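Local coordinates for putative diflavin flavoprotein A 5 (Nostoc sp. PCC 7120, PDB 4FEK), which probably passes electrons from NADH to oxygen, reducing it to water, as a modular flavodiiron-type enzyme whose N-terminal metallo-beta-lactamase-like domain makes up this chain, at residues K52-M64 with D81-T95. Residues are numbered along the deposited sequence; the frame is centred on the assembly and turned at random.
Sequences KTAIIDPPVESFM and DYVILGHFSPNRIPT. With PO4 (phosphate ion), chain E.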
loop_
_atom_site.group_PDB
_atom_site.type_symbol
_atom_site.label_atom_id
_atom_site.label_comp_id
_atom_site.label_asym_id
_atom_site.label_seq_id
_atom_site.Cartn_x
_atom_site.Cartn_y
_atom_site.Cartn_z
ATOM N N LYS A 52 17.864 9.018 -3.743
ATOM C CA LYS A 52 17.068 9.321 -2.552
ATOM C C LYS A 52 16.327 8.065 -2.110
ATOM O O LYS A 52 16.085 7.172 -2.920
ATOM C CB LYS A 52 16.060 10.446 -2.837
ATOM C CG LYS A 52 16.704 11.827 -3.058
ATOM C CD LYS A 52 15.628 12.912 -3.069
ATOM C CE LYS A 52 16.210 14.289 -3.347
ATOM N NZ LYS A 52 17.318 14.198 -4.340
ATOM N N THR A 53 15.977 7.985 -0.826
ATOM C CA THR A 53 15.270 6.810 -0.315
ATOM C C THR A 53 13.813 7.126 0.063
ATOM O O THR A 53 13.527 8.124 0.720
ATOM C CB THR A 53 16.034 6.147 0.874
ATOM O OG1 THR A 53 17.271 5.607 0.398
ATOM C CG2 THR A 53 15.235 5.003 1.455
ATOM N N ALA A 54 12.893 6.281 -0.387
ATOM C CA ALA A 54 11.491 6.403 -0.007
ATOM C C ALA A 54 10.964 5.117 0.597
ATOM O O ALA A 54 11.306 4.008 0.167
ATOM C CB ALA A 54 10.623 6.800 -1.233
ATOM N N ILE A 55 10.123 5.267 1.609
ATOM C CA ILE A 55 9.358 4.145 2.103
ATOM C C ILE A 55 7.899 4.315 1.683
ATOM O O ILE A 55 7.378 5.428 1.582
ATOM C CB ILE A 55 9.497 3.937 3.627
ATOM C CG1 ILE A 55 8.970 5.120 4.409
ATOM C CG2 ILE A 55 10.981 3.723 4.013
ATOM C CD1 ILE A 55 9.258 4.970 5.925
ATOM N N ILE A 56 7.253 3.196 1.435
ATOM C CA ILE A 56 5.866 3.239 1.017
ATOM C C ILE A 56 5.001 2.482 2.021
ATOM O O ILE A 56 5.283 1.329 2.312
ATOM C CB ILE A 56 5.709 2.632 -0.369
ATOM C CG1 ILE A 56 6.415 3.523 -1.397
ATOM C CG2 ILE A 56 4.203 2.449 -0.697
ATOM C CD1 ILE A 56 6.720 2.859 -2.722
ATOM N N ASP A 57 3.983 3.156 2.560
ATOM C CA ASP A 57 2.984 2.558 3.476
ATOM C C ASP A 57 3.449 1.879 4.782
ATOM O O ASP A 57 3.308 0.659 4.923
ATOM C CB ASP A 57 2.073 1.577 2.711
ATOM C CG ASP A 57 1.128 2.294 1.748
ATOM O OD1 ASP A 57 0.660 3.398 2.103
ATOM O OD2 ASP A 57 0.851 1.765 0.645
ATOM N N PRO A 58 3.956 2.664 5.743
ATOM C CA PRO A 58 4.234 2.142 7.098
ATOM C C PRO A 58 2.936 1.612 7.738
ATOM O O PRO A 58 1.888 2.240 7.566
ATOM C CB PRO A 58 4.701 3.384 7.875
ATOM C CG PRO A 58 5.082 4.402 6.832
ATOM C CD PRO A 58 4.166 4.122 5.652
ATOM N N PRO A 59 3.001 0.479 8.446
ATOM C CA PRO A 59 1.801 -0.215 8.946
ATOM C C PRO A 59 1.135 0.437 10.161
ATOM O O PRO A 59 1.649 1.416 10.719
ATOM C CB PRO A 59 2.338 -1.588 9.335
ATOM C CG PRO A 59 3.778 -1.299 9.721
ATOM C CD PRO A 59 4.232 -0.294 8.712
ATOM N N VAL A 60 0.003 -0.134 10.577
ATOM C CA VAL A 60 -0.766 0.373 11.726
ATOM C C VAL A 60 -0.018 0.178 13.033
ATOM O O VAL A 60 0.964 -0.571 13.073
ATOM C CB VAL A 60 -2.122 -0.338 11.852
ATOM C CG1 VAL A 60 -2.969 -0.085 10.600
ATOM C CG2 VAL A 60 -1.924 -1.827 12.100
ATOM N N GLU A 61 -0.506 0.821 14.104
ATOM C CA GLU A 61 0.167 0.777 15.414
ATOM C C GLU A 61 0.469 -0.647 15.883
ATOM O O GLU A 61 1.493 -0.907 16.525
ATOM C CB GLU A 61 -0.639 1.529 16.496
ATOM C CG GLU A 61 0.033 1.473 17.886
ATOM C CD GLU A 61 -0.533 2.456 18.893
ATOM O OE1 GLU A 61 -1.703 2.864 18.745
ATOM O OE2 GLU A 61 0.204 2.822 19.835
ATOM N N SER A 62 -0.410 -1.575 15.522
ATOM C CA SER A 62 -0.309 -2.952 15.990
ATOM C C SER A 62 1.010 -3.612 15.570
ATOM O O SER A 62 1.545 -4.481 16.276
ATOM C CB SER A 62 -1.507 -3.759 15.479
ATOM O OG SER A 62 -1.387 -5.120 15.846
ATOM N N PHE A 63 1.535 -3.175 14.430
ATOM C CA PHE A 63 2.787 -3.698 13.873
ATOM C C PHE A 63 3.955 -2.712 14.054
ATOM O O PHE A 63 5.076 -2.985 13.620
ATOM C CB PHE A 63 2.620 -3.918 12.377
ATOM C CG PHE A 63 1.874 -5.168 12.011
ATOM C CD1 PHE A 63 2.243 -6.400 12.536
ATOM C CD2 PHE A 63 0.836 -5.116 11.086
ATOM C CE1 PHE A 63 1.580 -7.557 12.160
ATOM C CE2 PHE A 63 0.158 -6.277 10.718
ATOM C CZ PHE A 63 0.544 -7.496 11.261
HETATM N N MSE A 64 3.688 -1.572 14.680
HETATM C CA MSE A 64 4.644 -0.465 14.708
HETATM C C MSE A 64 6.022 -0.849 15.217
HETATM O O MSE A 64 7.030 -0.555 14.563
HETATM C CB MSE A 64 4.121 0.676 15.571
HETATM C CG MSE A 64 5.137 1.777 15.810
HETATM SE SE MSE A 64 4.407 3.181 16.971
HETATM C CE MSE A 64 4.058 2.116 18.579
ATOM N N ASP A 81 14.201 9.959 2.941
ATOM C CA ASP A 81 13.759 11.221 2.333
ATOM C C ASP A 81 12.233 11.363 2.305
ATOM O O ASP A 81 11.676 12.429 2.629
ATOM C CB ASP A 81 14.288 11.326 0.896
ATOM C CG ASP A 81 15.815 11.315 0.825
ATOM O OD1 ASP A 81 16.415 12.380 1.054
ATOM O OD2 ASP A 81 16.410 10.247 0.547
ATOM N N TYR A 82 11.568 10.283 1.907
ATOM C CA TYR A 82 10.135 10.318 1.660
ATOM C C TYR A 82 9.419 9.147 2.309
ATOM O O TYR A 82 9.936 8.021 2.374
ATOM C CB TYR A 82 9.825 10.327 0.148
ATOM C CG TYR A 82 10.474 11.461 -0.605
ATOM C CD1 TYR A 82 10.022 12.764 -0.467
ATOM C CD2 TYR A 82 11.538 11.224 -1.453
ATOM C CE1 TYR A 82 10.629 13.811 -1.160
ATOM C CE2 TYR A 82 12.148 12.253 -2.142
ATOM C CZ TYR A 82 11.689 13.537 -1.996
ATOM O OH TYR A 82 12.313 14.547 -2.686
ATOM N N VAL A 83 8.221 9.446 2.800
ATOM C CA VAL A 83 7.269 8.443 3.271
ATOM C C VAL A 83 6.022 8.643 2.383
ATOM O O VAL A 83 5.357 9.683 2.461
ATOM C CB VAL A 83 6.911 8.651 4.764
ATOM C CG1 VAL A 83 5.854 7.660 5.201
ATOM C CG2 VAL A 83 8.185 8.499 5.644
ATOM N N ILE A 84 5.734 7.666 1.529
ATOM C CA ILE A 84 4.586 7.764 0.615
ATOM C C ILE A 84 3.377 6.998 1.167
ATOM O O ILE A 84 3.501 5.845 1.595
ATOM C CB ILE A 84 4.952 7.258 -0.770
ATOM C CG1 ILE A 84 6.083 8.128 -1.347
ATOM C CG2 ILE A 84 3.701 7.222 -1.693
ATOM C CD1 ILE A 84 6.850 7.490 -2.473
ATOM N N LEU A 85 2.219 7.651 1.159
ATOM C CA LEU A 85 0.996 7.088 1.731
ATOM C C LEU A 85 0.010 6.701 0.645
ATOM O O LEU A 85 -0.385 7.544 -0.176
ATOM C CB LEU A 85 0.334 8.118 2.636
ATOM C CG LEU A 85 1.194 8.684 3.760
ATOM C CD1 LEU A 85 0.321 9.517 4.664
ATOM C CD2 LEU A 85 1.830 7.532 4.513
ATOM N N GLY A 86 -0.436 5.448 0.659
ATOM C CA GLY A 86 -1.419 5.012 -0.325
ATOM C C GLY A 86 -2.836 5.452 0.057
ATOM O O GLY A 86 -3.758 5.361 -0.748
ATOM N N HIS A 87 -3.008 5.872 1.306
ATOM C CA HIS A 87 -4.280 6.413 1.825
ATOM C C HIS A 87 -4.005 6.918 3.230
ATOM O O HIS A 87 -2.883 6.762 3.715
ATOM C CB HIS A 87 -5.381 5.341 1.862
ATOM C CG HIS A 87 -5.209 4.333 2.952
ATOM N ND1 HIS A 87 -4.384 3.238 2.830
ATOM C CD2 HIS A 87 -5.760 4.255 4.187
ATOM C CE1 HIS A 87 -4.426 2.530 3.945
ATOM N NE2 HIS A 87 -5.265 3.121 4.778
ATOM N N PHE A 88 -5.009 7.513 3.884
ATOM C CA PHE A 88 -4.857 7.986 5.263
ATOM C C PHE A 88 -5.793 7.284 6.260
ATOM O O PHE A 88 -6.995 7.252 6.062
ATOM C CB PHE A 88 -5.086 9.497 5.362
ATOM C CG PHE A 88 -4.889 10.039 6.754
ATOM C CD1 PHE A 88 -3.638 10.448 7.176
ATOM C CD2 PHE A 88 -5.952 10.114 7.645
ATOM C CE1 PHE A 88 -3.443 10.934 8.466
ATOM C CE2 PHE A 88 -5.764 10.592 8.936
ATOM C CZ PHE A 88 -4.510 11.005 9.343
ATOM N N SER A 89 -5.235 6.762 7.350
ATOM C CA SER A 89 -6.052 6.234 8.444
ATOM C C SER A 89 -5.440 6.639 9.776
ATOM O O SER A 89 -4.219 6.566 9.946
ATOM C CB SER A 89 -6.156 4.707 8.381
ATOM O OG SER A 89 -7.088 4.304 7.385
ATOM N N PRO A 90 -6.285 7.064 10.716
ATOM C CA PRO A 90 -5.826 7.509 12.033
ATOM C C PRO A 90 -5.085 6.422 12.806
ATOM O O PRO A 90 -4.244 6.764 13.636
ATOM C CB PRO A 90 -7.120 7.936 12.746
ATOM C CG PRO A 90 -8.233 7.433 11.908
ATOM C CD PRO A 90 -7.724 7.309 10.513
ATOM N N ASN A 91 -5.335 5.141 12.539
ATOM C CA ASN A 91 -4.585 4.131 13.286
ATOM C C ASN A 91 -3.123 3.977 12.807
ATOM O O ASN A 91 -2.366 3.173 13.344
ATOM C CB ASN A 91 -5.322 2.796 13.321
ATOM C CG ASN A 91 -5.571 2.248 11.939
ATOM O OD1 ASN A 91 -5.068 2.793 10.954
ATOM N ND2 ASN A 91 -6.348 1.166 11.850
ATOM N N ARG A 92 -2.729 4.761 11.805
ATOM C CA ARG A 92 -1.334 4.791 11.372
ATOM C C ARG A 92 -0.575 5.945 12.020
ATOM O O ARG A 92 0.650 6.011 11.921
ATOM C CB ARG A 92 -1.242 4.944 9.864
ATOM C CG ARG A 92 -2.161 4.002 9.099
ATOM C CD ARG A 92 -1.394 2.847 8.525
ATOM N NE ARG A 92 -2.269 1.902 7.825
ATOM C CZ ARG A 92 -1.883 1.146 6.808
ATOM N NH1 ARG A 92 -0.635 1.239 6.347
ATOM N NH2 ARG A 92 -2.744 0.305 6.244
ATOM N N ILE A 93 -1.305 6.861 12.648
ATOM C CA ILE A 93 -0.682 8.051 13.234
ATOM C C ILE A 93 0.470 7.723 14.202
ATOM O O ILE A 93 1.535 8.337 14.109
ATOM C CB ILE A 93 -1.706 8.996 13.896
ATOM C CG1 ILE A 93 -2.687 9.527 12.853
ATOM C CG2 ILE A 93 -0.990 10.146 14.621
ATOM C CD1 ILE A 93 -2.006 10.216 11.705
ATOM N N PRO A 94 0.268 6.759 15.131
ATOM C CA PRO A 94 1.397 6.451 16.025
ATOM C C PRO A 94 2.661 5.997 15.281
ATOM O O PRO A 94 3.773 6.350 15.675
ATOM C CB PRO A 94 0.849 5.325 16.909
ATOM C CG PRO A 94 -0.652 5.585 16.936
ATOM C CD PRO A 94 -0.983 6.092 15.564
ATOM N N THR A 95 2.503 5.246 14.200
ATOM C CA THR A 95 3.659 4.859 13.396
ATOM C C THR A 95 4.326 6.070 12.718
ATOM O O THR A 95 5.553 6.156 12.663
ATOM C CB THR A 95 3.290 3.779 12.332
ATOM O OG1 THR A 95 2.507 2.751 12.953
ATOM C CG2 THR A 95 4.556 3.159 11.732
HETATM P P PO4 E . -6.049 0.777 7.998
HETATM O O1 PO4 E . -4.892 1.566 8.622
HETATM O O2 PO4 E . -6.983 0.417 9.105
HETATM O O3 PO4 E . -6.709 1.707 7.020
HETATM O O4 PO4 E . -5.476 -0.464 7.356
#
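Ile-55 sits opposite Val-83 and Ile-56 opposite Ile-84 in the heart of a beta-alpha-beta unit, where strands 53-56 and 81-84 run parallel, their axes 16° apart; Ile-55 O takes Ile-84 N at 2.8 Å. On one side of the sheet Ile-55 lies beside Val-83; on the other Ala-54 and Ile-56 meet Ile-84. Past the strand ends side chains join in: the syn lone pair of Asp-57 OD1 receives Gly-86 N at 2.7 Å.

Arg-92 ties the two loops together. Its CB points alongside 52-64, but a bend at chi2 (-103°) turns the chain inward, bringing CG to 3.7 Å from phosphate O1 and CD to 3.5 Å from Pro-58 O. NE then donates to phosphate O1 at 2.8 Å, almost straight (176°), with Val-60 CG1 packed against it at a slant. At the tip the work divides: NH2 donates to phosphate O4 at 3.0 Å, while NH1 bonds Pro-58 O at 3.0 Å, approaching from above the carbonyl plane. The backbone N of Val-60 lies over one guanidinium face. Farther on, Thr-95 OG1 donates to Pro-59 O at 2.7 Å, and Asn-91 O accepts Glu-61 N.

The phosphate, probably from the crystallisation liquor, also takes bonds from His-87 NE2, Ser-89 OG, Asn-91 ND2 and Lys-174; Asp-173 holds His-87 ND1. In canonical flavodiiron proteins the corresponding loop carries an H-x-E-x-D-H iron-binding motif. Here serine, asparagine and arginine replace the glutamate, aspartate and second histidine; the loop in this structure holds an anion, and a conventional diiron site, though expected of the family, is doubtful.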